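Local coordinates for protein Succinylglutamatedesuccinylase/aspartoacylase (Rhodobacter sphaeroides 2.4.1, PDB 3CDX) that probably hydrolyses carbon-nitrogen bonds of linear amides, like other metal-dependent deacylases of the succinylglutamate desuccinylase/aspartoacylase family, and binds a calcium ion, at residues A[97-100]-A[101-104]; A[326-329]-A[330-333]; A[166-169]-A[170-173]; A[222-225]-A[226-229]. All coordinates share one frame; numbering follows the deposited sequence. Where two conformers were deposited one is given.

Contact 1 (A[97-100]-A[101-104])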
loop_
_atom_site.group_PDB
_atom_site.type_symbol
_atom_site.label_atom_id
_atom_site.label_comp_id
_atom_site.label_asym_id
_atom_site.label_seq_id
_atom_site.Cartn_x
_atom_site.Cartn_y
_atom_site.Cartn_z
ATOM N N MET A 97 10.255 -4.825 -18.514
ATOM C CA MET A 97 11.315 -4.523 -17.540
ATOM C C MET A 97 10.847 -4.177 -16.123
ATOM O O MET A 97 11.390 -4.704 -15.152
ATOM C CB MET A 97 12.241 -3.425 -18.064
ATOM C CG MET A 97 13.419 -3.995 -18.913
ATOM S SD MET A 97 14.474 -5.216 -18.032
ATOM C CE MET A 97 14.908 -4.488 -16.531
ATOM N N PRO A 98 9.808 -3.314 -15.989
ATOM C CA PRO A 98 9.363 -3.061 -14.589
ATOM C C PRO A 98 8.867 -4.302 -13.840
ATOM O O PRO A 98 9.104 -4.441 -12.624
ATOM C CB PRO A 98 8.247 -2.004 -14.748
ATOM C CG PRO A 98 8.506 -1.360 -16.164
ATOM C CD PRO A 98 9.041 -2.518 -16.987
ATOM N N ALA A 99 8.171 -5.201 -14.530
ATOM C CA ALA A 99 7.663 -6.418 -13.874
ATOM C C ALA A 99 8.795 -7.405 -13.618
ATOM O O ALA A 99 8.739 -8.220 -12.681
ATOM C CB ALA A 99 6.560 -7.073 -14.731
ATOM N N ILE A 100 9.805 -7.353 -14.486
ATOM C CA ILE A 100 11.024 -8.144 -14.317
ATOM C C ILE A 100 11.713 -7.721 -12.999
ATOM O O ILE A 100 12.073 -8.566 -12.159
ATOM C CB ILE A 100 11.935 -7.988 -15.560
ATOM C CG1 ILE A 100 11.324 -8.761 -16.726
ATOM C CG2 ILE A 100 13.393 -8.482 -15.291
ATOM C CD1 ILE A 100 12.090 -8.612 -18.049
ATOM N N GLN A 101 11.819 -6.407 -12.805
ATOM C CA GLN A 101 12.442 -5.855 -11.597
ATOM C C GLN A 101 11.690 -6.262 -10.360
ATOM O O GLN A 101 12.303 -6.653 -9.359
ATOM C CB GLN A 101 12.590 -4.334 -11.713
ATOM C CG GLN A 101 13.629 -4.021 -12.789
ATOM C CD GLN A 101 13.836 -2.545 -13.086
ATOM O OE1 GLN A 101 14.976 -2.070 -13.062
ATOM N NE2 GLN A 101 12.746 -1.819 -13.409
ATOM N N SER A 102 10.356 -6.207 -10.427
ATOM C CA SER A 102 9.527 -6.602 -9.275
ATOM C C SER A 102 9.321 -8.131 -9.182
ATOM O O SER A 102 8.728 -8.657 -8.200
ATOM C CB SER A 102 8.190 -5.878 -9.312
ATOM O OG SER A 102 7.496 -6.295 -10.453
ATOM N N ASP A 103 9.810 -8.862 -10.184
ATOM C CA ASP A 103 9.617 -10.323 -10.214
ATOM C C ASP A 103 8.141 -10.687 -10.177
ATOM O O ASP A 103 7.729 -11.607 -9.477
ATOM C CB ASP A 103 10.432 -11.067 -9.120
ATOM C CG ASP A 103 10.502 -12.609 -9.350
ATOM O OD1 ASP A 103 10.124 -13.088 -10.434
ATOM O OD2 ASP A 103 10.983 -13.354 -8.463
ATOM N N THR A 104 7.321 -9.970 -10.942
ATOM C CA THR A 104 5.891 -10.256 -10.915
ATOM C C THR A 104 5.342 -10.468 -12.318
ATOM O O THR A 104 5.932 -10.030 -13.290
ATOM C CB THR A 104 5.051 -9.117 -10.193
ATOM O OG1 THR A 104 5.306 -7.870 -10.836
ATOM C CG2 THR A 104 5.443 -8.987 -8.728
#
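The carbonyl oxygen of Ala99 receives the backbone as it leaves the helix: Thr104 N donates to Ala99 O over 2.8 Å with a nearly straight N-H (164°). One residue earlier, Asp103 N reaches Ile100 O at 3.0 Å, coming from above the carbonyl plane instead of toward a lone pair. With Asp103 at positive phi (58°), this pair of bonds makes a Schellman motif, a classic C-terminal helix cap. Beside it, Ser102 OG lies 2.7 Å from Thr104 OG1 and 3.2 Å from Ala99 O; it stands between its own backbone N and carbonyl carbon (chi1 64°), the torsion that folds it back over the last turn. Thr104 OG1 is in turn hydrogen-bonded to Leu106 O. One turn back, Gln101 N and Ser102 N make regular helical bonds to Met97 O and Pro98 O. Gln101 extends beyond CG, and the bent chain of Met97 crosses it obliquely, methyl against methylene, with Met97 CE 4.0 Å from Gln101 CG. In the second shell, Tyr67, the residue after the calcium ligand Glu66, holds Asp103 OD1 through its OH. A second subunit packs Val300 on Ile100 and Glu301 on Met97. Within its own chain the short helix 97-102 rests on strand 40-50, where Met97 meets Val41 and Ile43, while Pro98 and Ser102 lean on the loop residues Val109 and Pro108.

Contact 2 (A[326-329]-A[330-333])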
loop_
_atom_site.group_PDB
_atom_site.type_symbol
_atom_site.label_atom_id
_atom_site.label_comp_id
_atom_site.label_asym_id
_atom_site.label_seq_id
_atom_site.Cartn_x
_atom_site.Cartn_y
_atom_site.Cartn_z
ATOM N N ARG A 326 -1.751 -22.573 -1.002
ATOM C CA ARG A 326 -3.069 -22.074 -0.722
ATOM C C ARG A 326 -3.721 -21.649 -2.042
ATOM O O ARG A 326 -3.256 -20.719 -2.699
ATOM C CB ARG A 326 -3.008 -20.948 0.309
ATOM C CG ARG A 326 -4.394 -20.318 0.625
ATOM C CD ARG A 326 -4.299 -19.462 1.883
ATOM N NE ARG A 326 -5.501 -18.697 2.187
ATOM C CZ ARG A 326 -6.628 -19.212 2.691
ATOM N NH1 ARG A 326 -6.743 -20.533 2.923
ATOM N NH2 ARG A 326 -7.656 -18.406 2.959
ATOM N N VAL A 327 -4.774 -22.359 -2.450
ATOM C CA VAL A 327 -5.436 -22.083 -3.721
ATOM C C VAL A 327 -6.716 -21.313 -3.454
ATOM O O VAL A 327 -7.279 -21.406 -2.371
ATOM C CB VAL A 327 -5.794 -23.396 -4.525
ATOM C CG1 VAL A 327 -4.494 -24.166 -4.963
ATOM C CG2 VAL A 327 -6.735 -24.297 -3.718
ATOM N N THR A 328 -7.168 -20.555 -4.448
ATOM C CA THR A 328 -8.364 -19.766 -4.317
ATOM C C THR A 328 -9.473 -20.449 -5.117
ATOM O O THR A 328 -9.218 -20.942 -6.211
ATOM C CB THR A 328 -8.129 -18.306 -4.800
ATOM O OG1 THR A 328 -7.064 -17.724 -4.049
ATOM C CG2 THR A 328 -9.370 -17.428 -4.566
ATOM N N ARG A 329 -10.687 -20.485 -4.557
ATOM C CA ARG A 329 -11.899 -20.889 -5.302
ATOM C C ARG A 329 -11.855 -20.338 -6.728
ATOM O O ARG A 329 -11.607 -19.145 -6.923
ATOM C CB ARG A 329 -13.167 -20.351 -4.607
ATOM C CG ARG A 329 -14.478 -20.675 -5.353
ATOM C CD ARG A 329 -15.682 -19.959 -4.730
ATOM N NE ARG A 329 -16.928 -20.238 -5.461
ATOM C CZ ARG A 329 -18.155 -20.136 -4.942
ATOM N NH1 ARG A 329 -18.350 -19.793 -3.666
ATOM N NH2 ARG A 329 -19.195 -20.416 -5.703
ATOM N N GLY A 330 -12.089 -21.195 -7.713
ATOM C CA GLY A 330 -11.958 -20.790 -9.110
ATOM C C GLY A 330 -10.612 -20.957 -9.817
ATOM O O GLY A 330 -10.528 -20.699 -11.001
ATOM N N ASP A 331 -9.550 -21.356 -9.106
ATOM C CA ASP A 331 -8.230 -21.601 -9.723
ATOM C C ASP A 331 -8.259 -22.989 -10.299
ATOM O O ASP A 331 -8.909 -23.887 -9.756
ATOM C CB ASP A 331 -7.092 -21.608 -8.683
ATOM C CG ASP A 331 -6.766 -20.220 -8.098
ATOM O OD1 ASP A 331 -7.168 -19.173 -8.655
ATOM O OD2 ASP A 331 -6.072 -20.193 -7.058
ATOM N N ALA A 332 -7.516 -23.204 -11.376
ATOM C CA ALA A 332 -7.269 -24.581 -11.814
ATOM C C ALA A 332 -6.095 -25.107 -10.984
ATOM O O ALA A 332 -5.139 -24.368 -10.720
ATOM C CB ALA A 332 -6.943 -24.616 -13.300
ATOM N N VAL A 333 -6.147 -26.367 -10.572
ATOM C CA VAL A 333 -5.018 -26.966 -9.843
ATOM C C VAL A 333 -4.251 -27.980 -10.725
ATOM O O VAL A 333 -3.180 -28.489 -10.355
ATOM C CB VAL A 333 -5.476 -27.542 -8.486
ATOM C CG1 VAL A 333 -5.967 -26.396 -7.581
ATOM C CG2 VAL A 333 -6.571 -28.598 -8.648
#
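Thr328 and Asp331 close a type II beta turn that leads from strand 326-327 toward strand 332-339. Two hydrogen bonds cross it, one from each direction. Asp331 N donates to Thr328 O at 2.9 Å, the bond that defines the turn. In return Thr328 N points almost straight (165°) at Asp331 OD2, 2.9 Å away, and meets it from above the carboxylate plane. With CG placed beside its own backbone N (chi1 -71°), Asp331 turns the carboxylate back to Thr328. Were Asp331 replaced by an alanine, Thr328 N would probably be left without this acceptor, and Ser36 OG of a third subunit would lose its partner at OD1. Gly330 answers a steric demand: with phi at 90°, a CB there would jam against the carbonyl oxygen of Arg329. The extended Arg329 side chain forms salt bridges with Glu42 of the third subunit, through NE, and with Asp302 of a fourth, through NH1. The apolar contact is between Val327 and Val333, which both pack on Phe278 of strand 276-280. These two valines cross at about a right angle and meet methyl to methyl, with Val327 CG1 3.7 Å from Val333 CG1.

Contact 3 (A[166-169]-A[170-173])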
loop_
_atom_site.group_PDB
_atom_site.type_symbol
_atom_site.label_atom_id
_atom_site.label_comp_id
_atom_site.label_asym_id
_atom_site.label_seq_id
_atom_site.Cartn_x
_atom_site.Cartn_y
_atom_site.Cartn_z
ATOM N N LEU A 166 -5.193 -23.770 -35.632
ATOM C CA LEU A 166 -5.416 -22.816 -36.684
ATOM C C LEU A 166 -6.390 -23.458 -37.664
ATOM O O LEU A 166 -6.158 -24.580 -38.115
ATOM C CB LEU A 166 -4.079 -22.440 -37.343
ATOM C CG LEU A 166 -3.039 -21.886 -36.342
ATOM C CD1 LEU A 166 -1.653 -21.858 -36.941
ATOM C CD2 LEU A 166 -3.415 -20.499 -35.779
ATOM N N ALA A 167 -7.489 -22.754 -37.959
ATOM C CA ALA A 167 -8.499 -23.246 -38.894
ATOM C C ALA A 167 -7.860 -23.509 -40.241
ATOM O O ALA A 167 -8.251 -24.450 -40.942
ATOM C CB ALA A 167 -9.638 -22.243 -39.038
ATOM N N ASP A 168 -6.858 -22.687 -40.567
ATOM C CA ASP A 168 -6.111 -22.751 -41.814
ATOM C C ASP A 168 -5.087 -23.898 -41.785
ATOM O O ASP A 168 -4.115 -23.836 -41.053
ATOM C CB ASP A 168 -5.418 -21.389 -42.014
ATOM C CG ASP A 168 -4.544 -21.311 -43.281
ATOM O OD1 ASP A 168 -4.151 -22.340 -43.875
ATOM O OD2 ASP A 168 -4.230 -20.168 -43.664
ATOM N N PRO A 169 -5.329 -24.962 -42.571
ATOM C CA PRO A 169 -4.514 -26.185 -42.555
ATOM C C PRO A 169 -3.077 -26.082 -43.025
ATOM O O PRO A 169 -2.253 -26.844 -42.534
ATOM C CB PRO A 169 -5.306 -27.163 -43.445
ATOM C CG PRO A 169 -6.729 -26.602 -43.449
ATOM C CD PRO A 169 -6.512 -25.109 -43.442
ATOM N N ALA A 170 -2.764 -25.183 -43.963
ATOM C CA ALA A 170 -1.384 -25.024 -44.432
ATOM C C ALA A 170 -0.533 -24.283 -43.392
ATOM O O ALA A 170 0.677 -24.554 -43.233
ATOM C CB ALA A 170 -1.335 -24.281 -45.748
ATOM N N LEU A 171 -1.178 -23.338 -42.712
ATOM C CA LEU A 171 -0.558 -22.610 -41.647
ATOM C C LEU A 171 -0.357 -23.565 -40.458
ATOM O O LEU A 171 0.652 -23.492 -39.766
ATOM C CB LEU A 171 -1.409 -21.390 -41.264
ATOM C CG LEU A 171 -0.875 -20.421 -40.188
ATOM C CD1 LEU A 171 0.566 -19.909 -40.455
ATOM C CD2 LEU A 171 -1.849 -19.281 -39.992
ATOM N N ARG A 172 -1.308 -24.471 -40.266
ATOM C CA ARG A 172 -1.282 -25.414 -39.161
ATOM C C ARG A 172 -0.098 -26.343 -39.326
ATOM O O ARG A 172 0.659 -26.579 -38.377
ATOM C CB ARG A 172 -2.575 -26.218 -39.104
ATOM C CG ARG A 172 -2.734 -26.973 -37.785
ATOM C CD ARG A 172 -4.134 -27.444 -37.566
ATOM N NE ARG A 172 -4.521 -28.447 -38.549
ATOM C CZ ARG A 172 -5.597 -28.342 -39.321
ATOM N NH1 ARG A 172 -6.399 -27.285 -39.211
ATOM N NH2 ARG A 172 -5.882 -29.305 -40.185
ATOM N N ALA A 173 0.083 -26.832 -40.554
ATOM C CA ALA A 173 1.231 -27.667 -40.898
ATOM C C ALA A 173 2.524 -26.908 -40.688
ATOM O O ALA A 173 3.522 -27.455 -40.191
ATOM C CB ALA A 173 1.137 -28.131 -42.346
#
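Asp168 OD1 receives two backbone N-H groups from the first turn of helix 169-182, Ala170 N at 3.2 Å and Leu171 N at 3.3 Å. Both bonds are weak: that from Leu171 is straight but long, whereas that from Ala170 is strongly bent (131°). Together they make Asp168 the N-cap. Its CG lies anti to the backbone N (chi1 178°), which turns the carboxylate back to the N-H groups of the opening turn and brings CG within 3.7 Å of Leu171 CB. The main chain then takes up the helical pattern, Arg172 N donating to Asp168 O and Ala173 N to Pro169 O. Pro169 suits the first helical position, where the N-H it lacks would have no helical carbonyl to meet.

A second connection ties the preceding loop to the same turn. Arg172 bends at chi3 (66°), and its NH1 donates to Leu166 O at 2.9 Å, approaching nearly along the C=O axis, with the oxygen at the guanidinium edge and near its plane. Pro169 CA covers one face of the group 3.9 Å above that plane, displaced toward the rim. Separately, Leu166 CD1 rests at 3.6 Å from Leu171 CG, a methyl set against a branch point. Tyr165 and Tyr340 also pack on Arg172, whose NH2 forms a salt bridge with Asp342. The chemistry thus divides in two: the negative Asp168 carboxylate probably interacts favourably with the positive N-terminal end of the helix dipole, while Arg172 fastens one backbone carbonyl and one acid with a single buried cation.

Contact 4 (A[222-225]-A[226-229])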
loop_
_atom_site.group_PDB
_atom_site.type_symbol
_atom_site.label_atom_id
_atom_site.label_comp_id
_atom_site.label_asym_id
_atom_site.label_seq_id
_atom_site.Cartn_x
_atom_site.Cartn_y
_atom_site.Cartn_z
ATOM N N ASN A 222 13.948 -23.384 -13.883
ATOM C CA ASN A 222 13.877 -24.829 -14.187
ATOM C C ASN A 222 15.094 -25.146 -15.069
ATOM O O ASN A 222 15.229 -24.611 -16.178
ATOM C CB ASN A 222 12.535 -25.150 -14.893
ATOM C CG ASN A 222 12.342 -26.642 -15.189
ATOM O OD1 ASN A 222 13.232 -27.280 -15.699
ATOM N ND2 ASN A 222 11.154 -27.191 -14.862
ATOM N N ILE A 223 16.001 -25.964 -14.541
ATOM C CA ILE A 223 17.256 -26.276 -15.227
ATOM C C ILE A 223 17.007 -26.916 -16.609
ATOM O O ILE A 223 17.679 -26.573 -17.591
ATOM C CB ILE A 223 18.142 -27.179 -14.334
ATOM C CG1 ILE A 223 18.654 -26.388 -13.107
ATOM C CG2 ILE A 223 19.292 -27.778 -15.119
ATOM C CD1 ILE A 223 19.355 -27.272 -12.037
ATOM N N GLU A 224 16.053 -27.852 -16.671
ATOM C CA GLU A 224 15.711 -28.527 -17.928
ATOM C C GLU A 224 15.039 -27.556 -18.882
ATOM O O GLU A 224 15.260 -27.629 -20.093
ATOM C CB GLU A 224 14.789 -29.716 -17.668
ATOM C CG GLU A 224 15.537 -30.968 -17.324
ATOM C CD GLU A 224 16.349 -31.497 -18.519
ATOM O OE1 GLU A 224 17.570 -31.167 -18.595
ATOM O OE2 GLU A 224 15.744 -32.200 -19.377
ATOM N N GLY A 225 14.215 -26.654 -18.318
ATOM C CA GLY A 225 13.547 -25.617 -19.053
ATOM C C GLY A 225 14.513 -24.670 -19.725
ATOM O O GLY A 225 14.285 -24.254 -20.845
ATOM N N VAL A 226 15.596 -24.309 -19.037
ATOM C CA VAL A 226 16.623 -23.447 -19.614
ATOM C C VAL A 226 17.326 -24.203 -20.766
ATOM O O VAL A 226 17.574 -23.614 -21.818
ATOM C CB VAL A 226 17.654 -23.019 -18.546
ATOM C CG1 VAL A 226 18.874 -22.362 -19.176
ATOM C CG2 VAL A 226 17.009 -22.075 -17.468
ATOM N N ARG A 227 17.636 -25.488 -20.562
ATOM C CA ARG A 227 18.309 -26.299 -21.573
ATOM C C ARG A 227 17.416 -26.455 -22.821
ATOM O O ARG A 227 17.863 -26.256 -23.902
ATOM C CB ARG A 227 18.673 -27.691 -21.014
ATOM C CG ARG A 227 19.524 -28.571 -22.017
ATOM C CD ARG A 227 19.815 -30.002 -21.475
ATOM N NE ARG A 227 18.566 -30.748 -21.258
ATOM C CZ ARG A 227 17.863 -31.351 -22.227
ATOM N NH1 ARG A 227 18.267 -31.309 -23.491
ATOM N NH2 ARG A 227 16.750 -31.993 -21.938
ATOM N N ILE A 228 16.149 -26.788 -22.631
ATOM C CA ILE A 228 15.227 -27.009 -23.749
ATOM C C ILE A 228 14.965 -25.705 -24.508
ATOM O O ILE A 228 14.936 -25.683 -25.746
ATOM C CB ILE A 228 13.944 -27.721 -23.259
ATOM C CG1 ILE A 228 14.257 -29.192 -22.918
ATOM C CG2 ILE A 228 12.759 -27.563 -24.245
ATOM C CD1 ILE A 228 14.520 -30.128 -24.128
ATOM N N GLY A 229 14.829 -24.608 -23.771
ATOM C CA GLY A 229 14.661 -23.297 -24.376
ATOM C C GLY A 229 15.861 -22.795 -25.153
ATOM O O GLY A 229 15.711 -22.295 -26.262
#
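Glu224 and Arg227, three residues apart on the helix, run side by side, pointing the same way, and end in a side-on, two-point salt bridge. Arg227 NE meets Glu224 OE1 at 2.9 Å and Arg227 NH2 meets Glu224 OE2 at 2.8 Å, both almost straight. Each oxygen is approached on its syn side and lies in or close to the guanidinium plane, but the two flat groups are not quite coplanar, their planes standing 27° apart. A bend in each chain brings them together: Glu224 folds at chi2 (-67°), and Arg227 turns at chi3 (62°) after an extended start. Arg252 NH2 forms a further salt bridge to Glu224 OE1, so this acid is shared by two arginines. A leucine in place of Arg227 has no N-H to offer, and the Glu224 carboxylate, though still met by Arg252 at OE1, would probably become freer to turn.

Beneath the ion pair the backbone is regular, Ile228 N donating to Glu224 O at 2.8 Å and Gly229 N to Gly225 O. Val226 faces another way, toward Glu68 and Ile71 of helix 68-79, with CG2 3.4 Å from Asn222 O. At the start of the helix, Asn222 OD1 accepts from Gly225 N at 2.9 Å, while Ile223 N bonds to Tyr283 OH of a second subunit. That asparagine N-cap, accepting from the N-H three residues on, is a classic helix start; the Glu-Arg pair is a common i to i+3 salt bridge, here on helix 223-239.

In the fold
Four local contacts illustrate how a chain begins, ends and reverses its regular elements. Contacts 3 and 4 both start helices with a side-chain N-cap, aspartate in one and asparagine in the other; contact 1 finishes a helix instead, and contact 2 joins strands by a tight turn. Contacts 2 and 4 are buried, contact 1 partly so, and contact 3 lies at the surface, untouched by other subunits of the assembly. Arginine forms its salt bridges within the chain in contacts 3 and 4 but between subunits in contact 2. Contact 1 lies nearest the calcium site, its centre about 21 Å from that of contact 4; both touch the second subunit.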